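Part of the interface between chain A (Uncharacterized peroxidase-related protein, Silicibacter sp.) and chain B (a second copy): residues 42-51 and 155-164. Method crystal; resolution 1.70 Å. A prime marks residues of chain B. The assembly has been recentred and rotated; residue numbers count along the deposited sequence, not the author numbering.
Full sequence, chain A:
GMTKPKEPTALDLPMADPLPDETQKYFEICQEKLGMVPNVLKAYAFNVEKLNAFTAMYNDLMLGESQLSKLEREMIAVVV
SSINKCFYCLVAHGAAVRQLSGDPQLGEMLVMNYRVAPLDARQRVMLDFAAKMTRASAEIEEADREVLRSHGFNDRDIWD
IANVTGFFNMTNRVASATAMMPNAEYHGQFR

Chain A, residues 42-51: KAYAFNVEKL
Chain B, residues 155-164: DRDIWDIANV

The contact packs a helix-turn-helix corner of chain A against one unbroken helix of chain B, and together the two stretches bury 347 Å². Chain A enters from a helix that begins before Lys42 (Ala43 at phi/psi -67/-41), a type I turn runs from Tyr44 to Asn47, and a new helix starts at Val48. The turn is closed by Asn47 N to Tyr44 O at 3.2 Å. Asn47 leaves the helical region at -142/113, and with chi1 t its OD1 accepts from Lys50 N at 3.1 Å, capping the second helix. Residues 155-164 of chain B keep phi between -54 and -74 and psi between -34 and -48, with i to i+4 bonds such as Asn163′ N to Trp159′ O, 2.8 Å. Register is set by three pairs: Tyr44 CA to Trp159′ CA is 9.6 Å, Phe46 CA to Arg156′ CA is 9.7 Å, and Lys50 CA to Asn163′ CA is 10.3 Å, gaps wide enough that side chains fill the space between the backbones.

The principal bump is Trp159′, with 97 Å² covered, the largest share of any residue here. Its CA-to-CB bond points toward chain A, and chi1 t with chi2 -102° carries the indole into a hollow lined by Ala43, Tyr44, Phe46 and Lys50. Ala43 CB meets Trp159′ CH2 at 3.8 Å, a small side chain beside the tip of the six-membered ring. That ring presents its edge to the face of Tyr44: centroids lie 4.8 Å apart, planes meet at 73°, and Tyr44 CZ to Trp159′ CZ2 is 3.5 Å. The relation reverses at Phe46 (chi1 p, chi2 -85°), whose edge is directed at the indole face, with 5.1 Å between its centroid and that of the five-membered ring and planes at 87°; Phe46 CZ to Trp159′ CD1 is 3.6 Å. Thus the indole is an edge to one aromatic and a face to the other. Lys50 CD lies near the indole plane, 4.4 Å from Trp159′ NE1.

Tyr44 (chi1 m, chi2 88°) starts sideways, but its end reaches chain B, where OH donates to Asn163′ OD1 at 2.6 Å, the one direct hydrogen bond across the stretches. The amide of Asn163′ (chi1 m, chi2 -93°) is also anchored within its helix: its ND2 donates to Trp159′ O at 3.0 Å, while OD1 accepts from the phenol.

Beside the indole, Arg156′ (t, p, t, chi4 -79°) packs its CD 3.5 Å from Phe46 CE2. Its NE forms a salt bridge with Asp160′ OD1 at 2.8 Å within the helix. Lys50 (m, t, t, m) lays CE over one face of the guanidinium, 3.6 Å from Arg156′ NH2, which also brings Lys50 NZ within 3.9 Å of Arg156′ NH2. Asp160′ offsets these like charges: Lys50 NZ to Asp160′ OD1 is 4.2 Å, beyond a salt bridge, and a water spans the gap, accepting from Lys50 NZ at 3.0 Å and donating to Asp160′ OD1 at 2.8 Å.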

ATOM      1  N   LYS A  42      26.123  10.691 -20.106  1.00 13.60           N
ATOM      2  CA  LYS A  42      26.692   9.638 -20.967  1.00 10.74           C
ATOM      3  C   LYS A  42      25.604   8.691 -21.422  1.00 16.01           C
ATOM      4  O   LYS A  42      25.679   8.117 -22.516  1.00 17.76           O
ATOM      5  CB  LYS A  42      27.807   8.900 -20.238  1.00 12.26           C
ATOM      6  CG  LYS A  42      28.924   9.799 -19.722  1.00 22.43           C
ATOM      7  CD  LYS A  42      30.005   9.018 -18.981  1.00 19.67           C
ATOM      8  CE  LYS A  42      31.312   9.801 -18.972  1.00 40.81           C
ATOM      9  NZ  LYS A  42      32.191   9.346 -17.863  1.00 43.87           N
ATOM     10  N   ALA A  43      24.576   8.536 -20.598  1.00 11.95           N
ATOM     11  CA  ALA A  43      23.492   7.623 -20.926  1.00 13.93           C
ATOM     12  C   ALA A  43      22.707   8.112 -22.134  1.00 15.41           C
ATOM     13  O   ALA A  43      22.332   7.310 -22.992  1.00 16.77           O
ATOM     14  CB  ALA A  43      22.580   7.400 -19.710  1.00 18.69           C
ATOM     15  N   TYR A  44      22.468   9.422 -22.187  1.00 14.47           N
ATOM     16  CA  TYR A  44      21.709   9.997 -23.286  1.00 12.37           C
ATOM     17  C   TYR A  44      22.563  10.295 -24.505  1.00 15.15           C
ATOM     18  O   TYR A  44      22.018  10.528 -25.594  1.00 16.78           O
ATOM     19  CB  TYR A  44      21.015  11.301 -22.852  1.00 11.07           C
ATOM     20  CG  TYR A  44      19.757  11.022 -22.055  1.00 10.11           C
ATOM     21  CD1 TYR A  44      19.829  10.865 -20.681  1.00 13.21           C
ATOM     22  CD2 TYR A  44      18.523  10.902 -22.672  1.00 13.04           C
ATOM     23  CE1 TYR A  44      18.682  10.600 -19.954  1.00 18.67           C
ATOM     24  CE2 TYR A  44      17.373  10.647 -21.955  1.00 13.90           C
ATOM     25  CZ  TYR A  44      17.468  10.501 -20.596  1.00 12.41           C
ATOM     26  OH  TYR A  44      16.337  10.245 -19.863  1.00 15.10           O
ATOM     27  N   ALA A  45      23.874  10.284 -24.289  1.00 13.02           N
ATOM     28  CA  ALA A  45      24.815  10.696 -25.327  1.00 11.08           C
ATOM     29  C   ALA A  45      24.920   9.781 -26.533  1.00 15.56           C
ATOM     30  O   ALA A  45      25.613  10.125 -27.503  1.00 14.69           O
ATOM     31  CB  ALA A  45      26.188  10.903 -24.687  1.00 15.41           C
ATOM     32  N   PHE A  46      24.263   8.634 -26.570  1.00 15.88           N
ATOM     33  CA  PHE A  46      24.263   7.850 -27.802  1.00 19.97           C
ATOM     34  C   PHE A  46      23.503   8.536 -28.924  1.00 23.36           C
ATOM     35  O   PHE A  46      23.637   8.198 -30.104  1.00 14.32           O
ATOM     36  CB  PHE A  46      23.677   6.448 -27.566  1.00 25.54           C
ATOM     37  CG  PHE A  46      22.180   6.416 -27.326  1.00 13.77           C
ATOM     38  CD1 PHE A  46      21.708   6.629 -26.037  1.00 19.24           C
ATOM     39  CD2 PHE A  46      21.279   6.169 -28.344  1.00 15.78           C
ATOM     40  CE1 PHE A  46      20.352   6.605 -25.790  1.00 22.47           C
ATOM     41  CE2 PHE A  46      19.916   6.159 -28.101  1.00 19.75           C
ATOM     42  CZ  PHE A  46      19.457   6.384 -26.815  1.00 19.41           C
ATOM     43  N   ASN A  47      22.676   9.521 -28.565  1.00 15.22           N
ATOM     44  CA  ASN A  47      21.881  10.246 -29.562  1.00 17.49           C
ATOM     45  C   ASN A  47      21.805  11.722 -29.182  1.00 19.75           C
ATOM     46  O   ASN A  47      21.223  12.079 -28.154  1.00 15.14           O
ATOM     47  CB  ASN A  47      20.502   9.622 -29.626  1.00 10.81           C
ATOM     48  CG  ASN A  47      19.568  10.269 -30.617  1.00 17.07           C
ATOM     49  OD1 ASN A  47      19.412  11.491 -30.612  1.00 27.47           O
ATOM     50  ND2 ASN A  47      18.941   9.433 -31.435  1.00 22.92           N
ATOM     51  N   VAL A  48      22.410  12.612 -29.972  1.00 14.52           N
ATOM     52  CA  VAL A  48      22.538  13.972 -29.450  1.00 19.57           C
ATOM     53  C   VAL A  48      21.198  14.687 -29.333  1.00 18.99           C
ATOM     54  O   VAL A  48      21.007  15.598 -28.544  1.00 16.60           O
ATOM     55  CB  VAL A  48      23.572  14.739 -30.300  1.00 35.45           C
ATOM     56  CG1 VAL A  48      23.178  14.866 -31.762  1.00 33.93           C
ATOM     57  CG2 VAL A  48      23.801  16.077 -29.613  1.00 22.71           C
ATOM     58  N   GLU A  49      20.225  14.298 -30.146  1.00 17.09           N
ATOM     59  CA  GLU A  49      18.892  14.874 -30.064  1.00 15.09           C
ATOM     60  C   GLU A  49      18.270  14.575 -28.704  1.00 14.51           C
ATOM     61  O   GLU A  49      17.622  15.404 -28.077  1.00 16.11           O
ATOM     62  CB  GLU A  49      17.970  14.320 -31.131  1.00 21.54           C
ATOM     63  CG  GLU A  49      18.129  14.876 -32.529  1.00 43.56           C
ATOM     64  CD  GLU A  49      19.571  15.120 -32.943  1.00157.91           C
ATOM     65  OE1 GLU A  49      20.171  16.069 -32.398  1.00 65.62           O
ATOM     66  OE2 GLU A  49      20.096  14.371 -33.798  1.00148.90           O
ATOM     67  N   LYS A  50      18.466  13.342 -28.249  1.00 12.07           N
ATOM     68  CA  LYS A  50      17.953  12.946 -26.953  1.00 10.39           C
ATOM     69  C   LYS A  50      18.666  13.678 -25.836  1.00 11.87           C
ATOM     70  O   LYS A  50      18.053  14.157 -24.883  1.00 11.57           O
ATOM     71  CB  LYS A  50      18.088  11.427 -26.817  1.00 19.13           C
ATOM     72  CG  LYS A  50      17.212  10.677 -27.829  1.00 17.68           C
ATOM     73  CD  LYS A  50      17.018   9.220 -27.456  1.00 15.58           C
ATOM     74  CE  LYS A  50      16.119   8.518 -28.475  1.00 14.68           C
ATOM     75  NZ  LYS A  50      14.693   8.941 -28.350  1.00 16.61           N
ATOM     76  N   LEU A  51      19.972  13.797 -25.945  1.00 12.65           N
ATOM     77  CA  LEU A  51      20.776  14.514 -24.946  1.00  9.97           C
ATOM     78  C   LEU A  51      20.368  15.972 -24.869  1.00 12.36           C
ATOM     79  O   LEU A  51      20.248  16.616 -23.836  1.00 12.60           O
ATOM     80  CB  LEU A  51      22.251  14.417 -25.326  1.00 13.81           C
ATOM     81  CG  LEU A  51      23.245  15.240 -24.505  1.00 14.46           C
ATOM     82  CD1 LEU A  51      23.296  14.744 -23.062  1.00 14.03           C
ATOM     83  CD2 LEU A  51      24.604  15.195 -25.168  1.00 11.31           C
TER
ATOM     84  N   ASP B 155      18.135  -3.299 -26.386  1.00 10.99           N
ATOM     85  CA  ASP B 155      18.405  -2.406 -25.265  1.00 11.54           C
ATOM     86  C   ASP B 155      18.026  -0.979 -25.628  1.00 13.62           C
ATOM     87  O   ASP B 155      17.561  -0.277 -24.731  1.00 11.91           O
ATOM     88  CB  ASP B 155      19.874  -2.492 -24.845  1.00 12.15           C
ATOM     89  CG  ASP B 155      20.150  -3.692 -23.965  1.00 18.33           C
ATOM     90  OD1 ASP B 155      19.243  -4.560 -23.894  1.00 21.97           O
ATOM     91  OD2 ASP B 155      21.257  -3.749 -23.371  1.00 18.48           O
ATOM     92  N   ARG B 156      18.181  -0.567 -26.879  1.00 12.26           N
ATOM     93  CA  ARG B 156      17.669   0.743 -27.260  1.00 11.62           C
ATOM     94  C   ARG B 156      16.155   0.778 -27.062  1.00 16.99           C
ATOM     95  O   ARG B 156      15.574   1.772 -26.617  1.00 12.19           O
ATOM     96  CB  ARG B 156      18.041   1.072 -28.701  1.00 11.45           C
ATOM     97  CG  ARG B 156      17.361   2.254 -29.310  1.00 12.92           C
ATOM     98  CD  ARG B 156      17.558   3.591 -28.586  1.00 12.36           C
ATOM     99  NE  ARG B 156      16.379   4.389 -28.980  1.00 18.07           N
ATOM    100  CZ  ARG B 156      16.233   5.017 -30.138  1.00 19.41           C
ATOM    101  NH1 ARG B 156      17.190   5.006 -31.055  1.00 15.12           N
ATOM    102  NH2 ARG B 156      15.120   5.687 -30.410  1.00 15.60           N
ATOM    103  N   ASP B 157      15.502  -0.333 -27.396  1.00 11.61           N
ATOM    104  CA  ASP B 157      14.057  -0.417 -27.208  1.00  8.19           C
ATOM    105  C   ASP B 157      13.675  -0.266 -25.726  1.00 11.69           C
ATOM    106  O   ASP B 157      12.723   0.460 -25.403  1.00 14.20           O
ATOM    107  CB  ASP B 157      13.486  -1.717 -27.745  1.00  7.37           C
ATOM    108  CG  ASP B 157      13.609  -1.913 -29.238  1.00 20.85           C
ATOM    109  OD1 ASP B 157      13.816  -0.889 -29.938  1.00 19.25           O
ATOM    110  OD2 ASP B 157      13.504  -3.084 -29.686  1.00 16.63           O
ATOM    111  N   ILE B 158      14.419  -0.939 -24.845  1.00 10.47           N
ATOM    112  CA  ILE B 158      14.179  -0.854 -23.397  1.00 12.98           C
ATOM    113  C   ILE B 158      14.345   0.564 -22.882  1.00 12.97           C
ATOM    114  O   ILE B 158      13.559   1.093 -22.091  1.00 12.26           O
ATOM    115  CB  ILE B 158      15.100  -1.857 -22.661  1.00 13.80           C
ATOM    116  CG1 ILE B 158      14.770  -3.305 -23.037  1.00 12.45           C
ATOM    117  CG2 ILE B 158      15.021  -1.673 -21.151  1.00 12.17           C
ATOM    118  CD1 ILE B 158      15.720  -4.303 -22.406  1.00 12.80           C
ATOM    119  N   TRP B 159      15.398   1.216 -23.353  1.00  8.61           N
ATOM    120  CA  TRP B 159      15.619   2.627 -23.067  1.00 11.12           C
ATOM    121  C   TRP B 159      14.415   3.493 -23.434  1.00 10.59           C
ATOM    122  O   TRP B 159      14.012   4.356 -22.657  1.00 11.60           O
ATOM    123  CB  TRP B 159      16.818   3.150 -23.849  1.00  8.48           C
ATOM    124  CG  TRP B 159      17.115   4.611 -23.605  1.00  9.22           C
ATOM    125  CD1 TRP B 159      16.831   5.669 -24.394  1.00 17.74           C
ATOM    126  CD2 TRP B 159      17.773   5.134 -22.443  1.00 11.21           C
ATOM    127  NE1 TRP B 159      17.278   6.833 -23.801  1.00 14.00           N
ATOM    128  CE2 TRP B 159      17.855   6.527 -22.606  1.00 11.19           C
ATOM    129  CE3 TRP B 159      18.299   4.542 -21.293  1.00 11.79           C
ATOM    130  CZ2 TRP B 159      18.445   7.338 -21.644  1.00 10.98           C
ATOM    131  CZ3 TRP B 159      18.882   5.355 -20.344  1.00 13.06           C
ATOM    132  CH2 TRP B 159      18.950   6.738 -20.528  1.00 13.00           C
ATOM    133  N   ASP B 160      13.892   3.276 -24.633  1.00  8.99           N
ATOM    134  CA  ASP B 160      12.723   3.982 -25.113  1.00  7.91           C
ATOM    135  C   ASP B 160      11.500   3.702 -24.252  1.00  9.39           C
ATOM    136  O   ASP B 160      10.779   4.634 -23.891  1.00 11.66           O
ATOM    137  CB  ASP B 160      12.442   3.594 -26.572  1.00  9.53           C
ATOM    138  CG  ASP B 160      13.401   4.180 -27.589  1.00 14.24           C
ATOM    139  OD1 ASP B 160      14.294   4.952 -27.196  1.00 12.80           O
ATOM    140  OD2 ASP B 160      13.297   3.876 -28.808  1.00 11.67           O
ATOM    141  N   ILE B 161      11.231   2.440 -23.930  1.00 10.01           N
ATOM    142  CA  ILE B 161      10.137   2.100 -23.028  1.00  6.43           C
ATOM    143  C   ILE B 161      10.320   2.855 -21.716  1.00  7.90           C
ATOM    144  O   ILE B 161       9.386   3.480 -21.221  1.00  8.70           O
ATOM    145  CB  ILE B 161      10.029   0.585 -22.799  1.00  8.93           C
ATOM    146  CG1 ILE B 161       9.692  -0.201 -24.072  1.00 11.77           C
ATOM    147  CG2 ILE B 161       9.038   0.242 -21.691  1.00 13.76           C
ATOM    148  CD1 ILE B 161       9.805  -1.699 -24.022  1.00 10.75           C
ATOM    149  N   ALA B 162      11.520   2.806 -21.157  1.00 10.17           N
ATOM    150  CA  ALA B 162      11.827   3.456 -19.881  1.00 10.07           C
ATOM    151  C   ALA B 162      11.597   4.960 -19.975  1.00  8.00           C
ATOM    152  O   ALA B 162      11.014   5.552 -19.059  1.00  9.07           O
ATOM    153  CB  ALA B 162      13.239   3.147 -19.435  1.00 12.08           C
ATOM    154  N   ASN B 163      12.019   5.570 -21.074  1.00  7.69           N
ATOM    155  CA  ASN B 163      11.834   7.038 -21.136  1.00  9.74           C
ATOM    156  C   ASN B 163      10.391   7.439 -21.361  1.00 14.75           C
ATOM    157  O   ASN B 163       9.884   8.415 -20.789  1.00 13.31           O
ATOM    158  CB  ASN B 163      12.786   7.617 -22.203  1.00 10.38           C
ATOM    159  CG  ASN B 163      14.143   7.891 -21.576  1.00 16.40           C
ATOM    160  OD1 ASN B 163      14.410   9.005 -21.122  1.00 15.25           O
ATOM    161  ND2 ASN B 163      14.992   6.888 -21.488  1.00 12.03           N
ATOM    162  N   VAL B 164       9.657   6.707 -22.192  1.00 10.61           N
ATOM    163  CA  VAL B 164       8.253   7.064 -22.400  1.00  7.06           C
ATOM    164  C   VAL B 164       7.518   6.886 -21.091  1.00  9.26           C
ATOM    165  O   VAL B 164       6.681   7.665 -20.677  1.00 10.15           O
ATOM    166  CB  VAL B 164       7.626   6.176 -23.493  1.00  8.29           C
ATOM    167  CG1 VAL B 164       6.127   6.372 -23.550  1.00 10.62           C
ATOM    168  CG2 VAL B 164       8.249   6.491 -24.843  1.00  9.28           C
TER
HETATM  169  O   HOH W   1      13.640   7.361 -26.018  1.00 14.46           O